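Local coordinates for protein Exo beta-1,2-glucooligosaccharide sophorohydrolase (non-reducing end) (PDB 5Z06) that hydrolyses linear beta-1,2-glucan and beta-1,2-glucooligosaccharides of four or more glucose units from the non-reducing end, releasing sophorose, at residues V46-G51 against L174-L179; S433-F438 against Q452-N457; L444-S449 against I456-I461. One frame throughout, in Å; residues are numbered along the deposited sequence.

Contact 1: residues V46-G51 against L174-L179. With CA (calcium ion), chain C.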
loop_
_atom_site.group_PDB
_atom_site.type_symbol
_atom_site.label_atom_id
_atom_site.label_comp_id
_atom_site.label_asym_id
_atom_site.label_seq_id
_atom_site.Cartn_x
_atom_site.Cartn_y
_atom_site.Cartn_z
ATOM N N VAL A 46 -3.629 8.228 26.585
ATOM C CA VAL A 46 -2.832 7.246 27.295
ATOM C C VAL A 46 -2.436 6.155 26.347
ATOM O O VAL A 46 -3.236 5.663 25.546
ATOM C CB VAL A 46 -3.543 6.624 28.518
ATOM C CG1 VAL A 46 -3.673 7.657 29.645
ATOM C CG2 VAL A 46 -4.896 6.028 28.149
ATOM N N ALA A 47 -1.177 5.780 26.456
ATOM C CA ALA A 47 -0.620 4.767 25.607
ATOM C C ALA A 47 0.674 4.294 26.218
ATOM O O ALA A 47 1.443 5.105 26.785
ATOM C CB ALA A 47 -0.344 5.328 24.216
ATOM N N PHE A 48 0.927 2.994 26.075
ATOM C CA PHE A 48 2.269 2.492 26.268
ATOM C C PHE A 48 3.138 2.804 25.043
ATOM O O PHE A 48 4.084 3.567 25.155
ATOM C CB PHE A 48 2.305 1.002 26.584
ATOM C CG PHE A 48 3.670 0.557 26.937
ATOM C CD1 PHE A 48 4.167 0.841 28.207
ATOM C CD2 PHE A 48 4.513 -0.003 25.981
ATOM C CE1 PHE A 48 5.462 0.516 28.542
ATOM C CE2 PHE A 48 5.807 -0.336 26.314
ATOM C CZ PHE A 48 6.279 -0.079 27.596
ATOM N N THR A 49 2.851 2.198 23.886
ATOM C CA THR A 49 3.449 2.689 22.632
ATOM C C THR A 49 2.660 3.914 22.227
ATOM O O THR A 49 1.468 3.802 21.937
ATOM C CB THR A 49 3.423 1.718 21.466
ATOM O OG1 THR A 49 2.122 1.159 21.345
ATOM C CG2 THR A 49 4.459 0.657 21.654
ATOM N N PRO A 50 3.318 5.081 22.230
ATOM C CA PRO A 50 2.633 6.292 21.931
ATOM C C PRO A 50 1.975 6.305 20.577
ATOM O O PRO A 50 2.312 5.536 19.641
ATOM C CB PRO A 50 3.733 7.345 21.964
ATOM C CG PRO A 50 4.965 6.588 21.695
ATOM C CD PRO A 50 4.747 5.343 22.470
ATOM N N GLY A 51 1.118 7.311 20.514
ATOM C CA GLY A 51 -0.014 7.348 19.696
ATOM C C GLY A 51 -1.095 7.092 20.733
ATOM O O GLY A 51 -1.514 7.980 21.466
ATOM N N LEU A 174 -5.936 -0.907 26.932
ATOM C CA LEU A 174 -5.190 -2.029 26.394
ATOM C C LEU A 174 -4.351 -1.493 25.257
ATOM O O LEU A 174 -4.852 -0.791 24.376
ATOM C CB LEU A 174 -6.128 -3.099 25.878
ATOM C CG LEU A 174 -7.244 -3.483 26.846
ATOM C CD1 LEU A 174 -8.148 -4.479 26.140
ATOM C CD2 LEU A 174 -6.694 -4.075 28.138
ATOM N N ASP A 175 -3.070 -1.805 25.310
ATOM C CA ASP A 175 -2.140 -1.450 24.289
ATOM C C ASP A 175 -1.200 -2.635 24.017
ATOM O O ASP A 175 -1.066 -3.550 24.835
ATOM C CB ASP A 175 -1.350 -0.217 24.743
ATOM C CG ASP A 175 -0.827 0.591 23.594
ATOM O OD1 ASP A 175 -1.108 0.248 22.435
ATOM O OD2 ASP A 175 -0.124 1.589 23.827
ATOM N N ASP A 176 -0.572 -2.609 22.853
ATOM C CA ASP A 176 0.474 -3.557 22.489
ATOM C C ASP A 176 0.083 -5.007 22.688
ATOM O O ASP A 176 0.805 -5.794 23.303
ATOM C CB ASP A 176 1.732 -3.174 23.208
ATOM C CG ASP A 176 2.070 -1.746 22.964
ATOM O OD1 ASP A 176 2.073 -1.350 21.780
ATOM O OD2 ASP A 176 2.267 -1.008 23.936
ATOM N N ILE A 177 -1.082 -5.319 22.136
ATOM C CA ILE A 177 -1.668 -6.635 22.185
ATOM C C ILE A 177 -1.037 -7.379 21.035
ATOM O O ILE A 177 -1.224 -7.031 19.858
ATOM C CB ILE A 177 -3.178 -6.600 22.005
ATOM C CG1 ILE A 177 -3.803 -5.591 22.975
ATOM C CG2 ILE A 177 -3.744 -7.990 22.221
ATOM C CD1 ILE A 177 -5.260 -5.336 22.762
ATOM N N GLU A 178 -0.260 -8.389 21.382
ATOM C CA GLU A 178 0.549 -9.087 20.409
ATOM C C GLU A 178 0.977 -10.456 20.909
ATOM O O GLU A 178 1.042 -10.710 22.131
ATOM C CB GLU A 178 1.797 -8.259 20.074
ATOM C CG GLU A 178 2.688 -7.960 21.261
ATOM C CD GLU A 178 3.803 -6.990 20.935
ATOM O OE1 GLU A 178 4.083 -6.729 19.739
ATOM O OE2 GLU A 178 4.413 -6.490 21.892
ATOM N N LEU A 179 1.276 -11.319 19.944
ATOM C CA LEU A 179 1.887 -12.593 20.215
ATOM C C LEU A 179 3.389 -12.407 20.150
ATOM O O LEU A 179 3.892 -11.774 19.220
ATOM C CB LEU A 179 1.421 -13.633 19.215
ATOM C CG LEU A 179 -0.076 -13.868 19.125
ATOM C CD1 LEU A 179 -0.354 -15.049 18.226
ATOM C CD2 LEU A 179 -0.689 -14.080 20.494
HETATM CA CA CA C . -0.010 2.128 21.292
#
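F48 and T49 run past D175 and D176 with the F48 and D175 CA atoms 6.2 Å apart, and because D176 takes a left-handed backbone conformation (phi 51°, psi 51°), two consecutive strand residues both point at the 46-51 loop. A calcium ion lies between T49 and D175. T49 grips it twice, through O and through OG1, the latter at 2.3 Å. D175 chelates it with both carboxylate oxygens, and E12, N13 and N52 complete the site. D175 OD2 also receives weak bonds from the N-H groups of F48 and T49. D176 forms the second shell: tip to tip with T49, its OD1 accepts the metal-bound hydroxyl through a syn lone pair, OG1 to OD1 being 2.5 Å. OD2, also by its syn lone pair, takes T49 N at 3.3 Å and meets the edge of the F48 ring at CD2, 3.2 Å away. An alanine in place of D176 would probably leave the T49 hydroxyl without this acceptor and T49 N, of the two bonds described, with the weak one to D175. The calcium would be expected to polarise the T49 hydroxyl and favour its donation to D176, coupling the second shell to the first.

Contact 2: residues S433-F438 against Q452-N457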
loop_
_atom_site.group_PDB
_atom_site.type_symbol
_atom_site.label_atom_id
_atom_site.label_comp_id
_atom_site.label_asym_id
_atom_site.label_seq_id
_atom_site.Cartn_x
_atom_site.Cartn_y
_atom_site.Cartn_z
ATOM N N SER A 433 5.205 -12.692 -28.501
ATOM C CA SER A 433 4.479 -13.600 -29.389
ATOM C C SER A 433 4.163 -14.918 -28.739
ATOM O O SER A 433 3.119 -15.484 -29.006
ATOM C CB SER A 433 5.259 -13.839 -30.683
ATOM O OG SER A 433 6.597 -14.187 -30.406
ATOM N N TRP A 434 5.063 -15.405 -27.888
ATOM C CA TRP A 434 4.830 -16.596 -27.118
ATOM C C TRP A 434 3.529 -16.510 -26.342
ATOM O O TRP A 434 2.790 -17.480 -26.269
ATOM C CB TRP A 434 5.955 -16.849 -26.117
ATOM C CG TRP A 434 5.660 -18.023 -25.269
ATOM C CD1 TRP A 434 5.141 -18.004 -24.007
ATOM C CD2 TRP A 434 5.766 -19.402 -25.643
ATOM N NE1 TRP A 434 4.948 -19.282 -23.557
ATOM C CE2 TRP A 434 5.333 -20.165 -24.533
ATOM C CE3 TRP A 434 6.216 -20.069 -26.790
ATOM C CZ2 TRP A 434 5.337 -21.570 -24.537
ATOM C CZ3 TRP A 434 6.227 -21.458 -26.791
ATOM C CH2 TRP A 434 5.776 -22.193 -25.677
ATOM N N TYR A 435 3.248 -15.338 -25.779
ATOM C CA TYR A 435 2.054 -15.160 -24.949
ATOM C C TYR A 435 0.728 -15.080 -25.721
ATOM O O TYR A 435 -0.334 -14.886 -25.125
ATOM C CB TYR A 435 2.262 -13.979 -23.990
ATOM C CG TYR A 435 3.192 -14.385 -22.905
ATOM C CD1 TYR A 435 4.565 -14.413 -23.112
ATOM C CD2 TYR A 435 2.705 -14.824 -21.681
ATOM C CE1 TYR A 435 5.424 -14.839 -22.109
ATOM C CE2 TYR A 435 3.566 -15.253 -20.672
ATOM C CZ TYR A 435 4.915 -15.261 -20.899
ATOM O OH TYR A 435 5.747 -15.680 -19.905
ATOM N N LYS A 436 0.793 -15.212 -27.041
ATOM C CA LYS A 436 -0.382 -15.497 -27.850
ATOM C C LYS A 436 -0.978 -16.872 -27.580
ATOM O O LYS A 436 -2.169 -17.066 -27.806
ATOM C CB LYS A 436 -0.051 -15.380 -29.336
ATOM C CG LYS A 436 0.172 -13.950 -29.802
ATOM C CD LYS A 436 0.637 -13.871 -31.239
ATOM C CE LYS A 436 -0.431 -14.388 -32.182
ATOM N NZ LYS A 436 0.033 -14.302 -33.581
ATOM N N GLN A 437 -0.152 -17.820 -27.131
ATOM C CA GLN A 437 -0.563 -19.189 -26.815
ATOM C C GLN A 437 -0.767 -19.998 -28.081
ATOM O O GLN A 437 -0.252 -21.095 -28.180
ATOM C CB GLN A 437 -1.808 -19.280 -25.903
ATOM C CG GLN A 437 -2.315 -20.718 -25.696
ATOM C CD GLN A 437 -3.341 -20.882 -24.587
ATOM O OE1 GLN A 437 -3.797 -19.914 -23.953
ATOM N NE2 GLN A 437 -3.699 -22.118 -24.335
ATOM N N PHE A 438 -1.552 -19.469 -29.012
ATOM C CA PHE A 438 -1.717 -20.059 -30.344
ATOM C C PHE A 438 -1.191 -19.086 -31.365
ATOM O O PHE A 438 -1.291 -17.878 -31.180
ATOM C CB PHE A 438 -3.197 -20.356 -30.641
ATOM C CG PHE A 438 -3.908 -21.014 -29.503
ATOM C CD1 PHE A 438 -3.754 -22.380 -29.268
ATOM C CD2 PHE A 438 -4.703 -20.277 -28.641
ATOM C CE1 PHE A 438 -4.390 -22.999 -28.214
ATOM C CE2 PHE A 438 -5.348 -20.900 -27.577
ATOM C CZ PHE A 438 -5.189 -22.265 -27.365
ATOM N N GLN A 452 2.738 -25.499 -15.654
ATOM C CA GLN A 452 1.300 -25.586 -15.846
ATOM C C GLN A 452 0.848 -24.842 -17.092
ATOM O O GLN A 452 -0.345 -24.681 -17.303
ATOM C CB GLN A 452 0.586 -25.037 -14.615
ATOM C CG GLN A 452 0.926 -25.778 -13.334
ATOM C CD GLN A 452 0.741 -24.918 -12.106
ATOM O OE1 GLN A 452 -0.390 -24.737 -11.635
ATOM N NE2 GLN A 452 1.842 -24.372 -11.580
ATOM N N ALA A 453 1.793 -24.383 -17.918
ATOM C CA ALA A 453 1.478 -23.811 -19.213
ATOM C C ALA A 453 0.397 -22.729 -19.078
ATOM O O ALA A 453 0.552 -21.826 -18.239
ATOM C CB ALA A 453 1.089 -24.918 -20.199
ATOM N N TRP A 454 -0.707 -22.854 -19.826
ATOM C CA TRP A 454 -1.732 -21.819 -19.942
ATOM C C TRP A 454 -2.924 -22.063 -19.022
ATOM O O TRP A 454 -4.018 -21.624 -19.322
ATOM C CB TRP A 454 -2.204 -21.723 -21.390
ATOM C CG TRP A 454 -1.061 -21.627 -22.325
ATOM C CD1 TRP A 454 -0.497 -22.642 -23.061
ATOM C CD2 TRP A 454 -0.304 -20.467 -22.593
ATOM N NE1 TRP A 454 0.560 -22.163 -23.790
ATOM C CE2 TRP A 454 0.694 -20.826 -23.525
ATOM C CE3 TRP A 454 -0.372 -19.143 -22.141
ATOM C CZ2 TRP A 454 1.614 -19.917 -24.000
ATOM C CZ3 TRP A 454 0.539 -18.231 -22.629
ATOM C CH2 TRP A 454 1.516 -18.620 -23.552
ATOM N N VAL A 455 -2.686 -22.695 -17.872
ATOM C CA VAL A 455 -3.758 -23.031 -16.952
ATOM C C VAL A 455 -4.590 -21.807 -16.542
ATOM O O VAL A 455 -5.816 -21.918 -16.467
ATOM C CB VAL A 455 -3.247 -23.834 -15.723
ATOM C CG1 VAL A 455 -2.347 -22.986 -14.825
ATOM C CG2 VAL A 455 -4.418 -24.411 -14.938
ATOM N N ILE A 456 -3.959 -20.644 -16.301
ATOM C CA ILE A 456 -4.746 -19.490 -15.813
ATOM C C ILE A 456 -5.616 -18.949 -16.917
ATOM O O ILE A 456 -6.772 -18.617 -16.674
ATOM C CB ILE A 456 -3.912 -18.378 -15.183
ATOM C CG1 ILE A 456 -3.210 -18.943 -13.941
ATOM C CG2 ILE A 456 -4.809 -17.169 -14.828
ATOM C CD1 ILE A 456 -2.303 -17.968 -13.208
ATOM N N ASN A 457 -5.055 -18.860 -18.122
ATOM C CA ASN A 457 -5.843 -18.706 -19.346
ATOM C C ASN A 457 -6.698 -17.436 -19.394
ATOM O O ASN A 457 -7.872 -17.436 -19.801
ATOM C CB ASN A 457 -6.713 -19.964 -19.573
ATOM C CG ASN A 457 -6.881 -20.292 -21.041
ATOM O OD1 ASN A 457 -5.894 -20.468 -21.789
ATOM N ND2 ASN A 457 -8.129 -20.365 -21.472
#
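W454 is the centre of an aromatic cluster with W434 and Y435, carried on a type II' turn from Q452 to V455 and covered on one face by the chain of Q437. Q437 CG is anti to the backbone N (chi1 174°) and its chain stays extended, running antiparallel to the W454 side chain across its face. Its CG makes a CH-pi contact, 3.5 Å from the centroid of the five-membered ring of W454 and almost exactly on the ring normal. Farther out the Q437 amide lies nearly flat on the indole, their planes 12° apart, with CD 3.3 Å from W454 CG. The six-membered ring of W454 reaches the 3-10 turn, where CH2 lies 3.2 Å from the carbonyl O of W434. Its CZ2 comes 3.4 Å from W434 NE1, the two indoles meeting obliquely. Toward Y435 it presents an edge to a face in an offset T-shaped arrangement, planes at 85° and centroids 6.0 Å apart, while the Y435 hydroxyl is bonded to F364 O. The cluster extends into strand 447-448 through W448, which meets both tryptophans, and to H365, which stacks on W434; it thus packs the loop after helix 414-428 against the one leading to helix 467-475.

Contact 3: residues L444-S449 against I456-I461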
loop_
_atom_site.group_PDB
_atom_site.type_symbol
_atom_site.label_atom_id
_atom_site.label_comp_id
_atom_site.label_asym_id
_atom_site.label_seq_id
_atom_site.Cartn_x
_atom_site.Cartn_y
_atom_site.Cartn_z
ATOM N N LEU A 444 -3.454 -11.772 -26.672
ATOM C CA LEU A 444 -2.386 -12.111 -25.770
ATOM C C LEU A 444 -2.996 -12.744 -24.548
ATOM O O LEU A 444 -4.144 -12.449 -24.200
ATOM C CB LEU A 444 -1.592 -10.857 -25.341
ATOM C CG LEU A 444 -0.649 -10.284 -26.380
ATOM C CD1 LEU A 444 -0.135 -8.918 -25.926
ATOM C CD2 LEU A 444 0.509 -11.252 -26.609
ATOM N N TYR A 445 -2.214 -13.604 -23.891
ATOM C CA TYR A 445 -2.547 -14.117 -22.581
ATOM C C TYR A 445 -1.724 -13.458 -21.489
ATOM O O TYR A 445 -0.572 -13.046 -21.703
ATOM C CB TYR A 445 -2.419 -15.624 -22.542
ATOM C CG TYR A 445 -3.554 -16.265 -23.312
ATOM C CD1 TYR A 445 -3.545 -16.272 -24.703
ATOM C CD2 TYR A 445 -4.670 -16.785 -22.659
ATOM C CE1 TYR A 445 -4.589 -16.820 -25.420
ATOM C CE2 TYR A 445 -5.715 -17.341 -23.375
ATOM C CZ TYR A 445 -5.657 -17.364 -24.751
ATOM O OH TYR A 445 -6.681 -17.885 -25.489
ATOM N N TRP A 446 -2.356 -13.357 -20.325
ATOM C CA TRP A 446 -1.793 -12.724 -19.148
ATOM C C TRP A 446 -0.613 -13.534 -18.623
ATOM O O TRP A 446 0.442 -12.961 -18.319
ATOM C CB TRP A 446 -2.870 -12.566 -18.060
ATOM C CG TRP A 446 -2.616 -11.488 -17.075
ATOM C CD1 TRP A 446 -1.509 -11.315 -16.329
ATOM C CD2 TRP A 446 -3.511 -10.434 -16.716
ATOM N NE1 TRP A 446 -1.634 -10.200 -15.537
ATOM C CE2 TRP A 446 -2.859 -9.645 -15.744
ATOM C CE3 TRP A 446 -4.806 -10.087 -17.107
ATOM C CZ2 TRP A 446 -3.433 -8.511 -15.184
ATOM C CZ3 TRP A 446 -5.390 -8.964 -16.537
ATOM C CH2 TRP A 446 -4.703 -8.186 -15.589
ATOM N N HIS A 447 -0.777 -14.852 -18.536
ATOM C CA HIS A 447 0.192 -15.673 -17.811
ATOM C C HIS A 447 0.691 -16.829 -18.619
ATOM O O HIS A 447 -0.020 -17.344 -19.475
ATOM C CB HIS A 447 -0.424 -16.248 -16.527
ATOM C CG HIS A 447 -1.115 -15.247 -15.645
ATOM N ND1 HIS A 447 -2.463 -14.983 -15.745
ATOM C CD2 HIS A 447 -0.673 -14.528 -14.585
ATOM C CE1 HIS A 447 -2.815 -14.111 -14.815
ATOM N NE2 HIS A 447 -1.746 -13.824 -14.092
ATOM N N TRP A 448 1.907 -17.272 -18.310
ATOM C CA TRP A 448 2.370 -18.579 -18.766
ATOM C C TRP A 448 3.195 -19.201 -17.677
ATOM O O TRP A 448 4.138 -18.582 -17.204
ATOM C CB TRP A 448 3.210 -18.501 -20.049
ATOM C CG TRP A 448 3.741 -19.856 -20.430
ATOM C CD1 TRP A 448 3.050 -20.842 -21.033
ATOM C CD2 TRP A 448 5.061 -20.373 -20.213
ATOM N NE1 TRP A 448 3.838 -21.948 -21.211
ATOM C CE2 TRP A 448 5.080 -21.695 -20.721
ATOM C CE3 TRP A 448 6.223 -19.855 -19.627
ATOM C CZ2 TRP A 448 6.213 -22.505 -20.689
ATOM C CZ3 TRP A 448 7.370 -20.665 -19.582
ATOM C CH2 TRP A 448 7.351 -21.982 -20.122
ATOM N N SER A 449 2.842 -20.427 -17.296
ATOM C CA SER A 449 3.529 -21.153 -16.220
ATOM C C SER A 449 4.519 -22.162 -16.806
ATOM O O SER A 449 4.159 -22.877 -17.718
ATOM C CB SER A 449 2.518 -21.888 -15.352
ATOM O OG SER A 449 3.157 -22.885 -14.581
ATOM N N ILE A 456 -3.959 -20.644 -16.301
ATOM C CA ILE A 456 -4.746 -19.490 -15.813
ATOM C C ILE A 456 -5.616 -18.949 -16.917
ATOM O O ILE A 456 -6.772 -18.617 -16.674
ATOM C CB ILE A 456 -3.912 -18.378 -15.183
ATOM C CG1 ILE A 456 -3.210 -18.943 -13.941
ATOM C CG2 ILE A 456 -4.809 -17.169 -14.828
ATOM C CD1 ILE A 456 -2.303 -17.968 -13.208
ATOM N N ASN A 457 -5.055 -18.860 -18.122
ATOM C CA ASN A 457 -5.843 -18.706 -19.346
ATOM C C ASN A 457 -6.698 -17.436 -19.394
ATOM O O ASN A 457 -7.872 -17.436 -19.801
ATOM C CB ASN A 457 -6.713 -19.964 -19.573
ATOM C CG ASN A 457 -6.881 -20.292 -21.041
ATOM O OD1 ASN A 457 -5.894 -20.468 -21.789
ATOM N ND2 ASN A 457 -8.129 -20.365 -21.472
ATOM N N HIS A 458 -6.080 -16.342 -18.985
ATOM C CA HIS A 458 -6.748 -15.068 -18.903
ATOM C C HIS A 458 -6.335 -14.289 -20.144
ATOM O O HIS A 458 -5.156 -13.935 -20.299
ATOM C CB HIS A 458 -6.307 -14.375 -17.627
ATOM C CG HIS A 458 -7.123 -13.186 -17.258
ATOM N ND1 HIS A 458 -7.185 -12.711 -15.968
ATOM C CD2 HIS A 458 -7.910 -12.372 -17.998
ATOM C CE1 HIS A 458 -7.985 -11.660 -15.929
ATOM N NE2 HIS A 458 -8.443 -11.437 -17.147
ATOM N N LYS A 459 -7.291 -14.043 -21.040
ATOM C CA LYS A 459 -7.030 -13.254 -22.239
ATOM C C LYS A 459 -6.878 -11.805 -21.857
ATOM O O LYS A 459 -7.543 -11.350 -20.930
ATOM C CB LYS A 459 -8.160 -13.376 -23.233
ATOM C CG LYS A 459 -8.240 -14.739 -23.907
ATOM C CD LYS A 459 -9.656 -14.972 -24.441
ATOM C CE LYS A 459 -9.718 -16.079 -25.491
ATOM N NZ LYS A 459 -9.698 -17.435 -24.880
ATOM N N LEU A 460 -6.006 -11.085 -22.563
ATOM C CA LEU A 460 -5.857 -9.660 -22.341
ATOM C C LEU A 460 -6.863 -8.941 -23.194
ATOM O O LEU A 460 -6.744 -8.917 -24.419
ATOM C CB LEU A 460 -4.432 -9.180 -22.655
ATOM C CG LEU A 460 -3.375 -9.309 -21.575
ATOM C CD1 LEU A 460 -3.658 -10.399 -20.566
ATOM C CD2 LEU A 460 -1.983 -9.465 -22.141
ATOM N N ILE A 461 -7.867 -8.369 -22.536
ATOM C CA ILE A 461 -8.978 -7.733 -23.218
ATOM C C ILE A 461 -9.251 -6.404 -22.573
ATOM O O ILE A 461 -9.569 -6.350 -21.376
ATOM C CB ILE A 461 -10.241 -8.620 -23.130
ATOM C CG1 ILE A 461 -9.949 -10.004 -23.749
ATOM C CG2 ILE A 461 -11.437 -7.933 -23.802
ATOM C CD1 ILE A 461 -11.042 -11.020 -23.512
HETATM O O HOH W 1 -3.301 -16.247 -18.271
HETATM O O HOH W 2 -2.151 -18.710 -18.623
#
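The H447 imidazole has I456 CD1 over the centre of one face, a CH-pi contact of 3.9 Å to the ring centroid, while W446 CD1 lies toward the rim of the opposite face. A water sits in the plane at its edge. The H458 ring is covered on one face by W446 CE3, over the centre and 3.6 Å above the ring plane; the two side chains extend alongside each other, their planes turned 40° apart. At the edge of the Y445 ring, in its plane, is the carbonyl carbon of N457.

Y445 and K459 form a single antiparallel bridge, a non-hydrogen-bonded pair. On one flank L460 N donates to L444 O at 2.8 Å, and on the other W446 N donates to H458 O at 2.9 Å. The K459 side chain runs alongside the Y445 ring, with CG against CE2 and CZ. A bend at chi4 (79°) places NZ 3.1 Å from Y445 OH, to which it donates. L460 is wedged in: its CD1 comes within 3.2 Å of W446 N and 3.4 Å of W446 CB, while CD2 packs on L444 CB. Its chi2 of 25° is away from a staggered value, so the side chain is strained or doubtfully placed. The bridge joins the run at strand 447-448 to the loop leading to helix 467-475, within the glycoamylase-like region, and L444, W446 and L460 pack on helix 392-408.

Where the backbones diverge, water takes over. One molecule accepts from H447 N and H458 N, which could not bond each other, and also bonds H447 ND1; a second relays N457 N to H447 O. H458 NE2 reaches Y500 OH. The K459 ammonium is shared between the Y445 hydroxyl and a cation-pi contact with Y496.

How the contacts relate
Followed from the N terminus, contact 1 comes first, closing a long, strand-rich and helix-free excursion and tying the loop between strands 42-43 and 53-59 to strand 169-180. It is complete well before the others begin and lies on the opposite side of the chain's centre, about 31 Å from contact 2 between nearest atoms. Contact 3 opens within the loop that contact 2 closes, and the two end on one stretch of chain, sharing I456 and N457. They also touch directly, with a probable hydrogen bond between Y435 O and Y445 N. Together they knit the connection from helix 414-428 to helix 467-475 around strand 447-448.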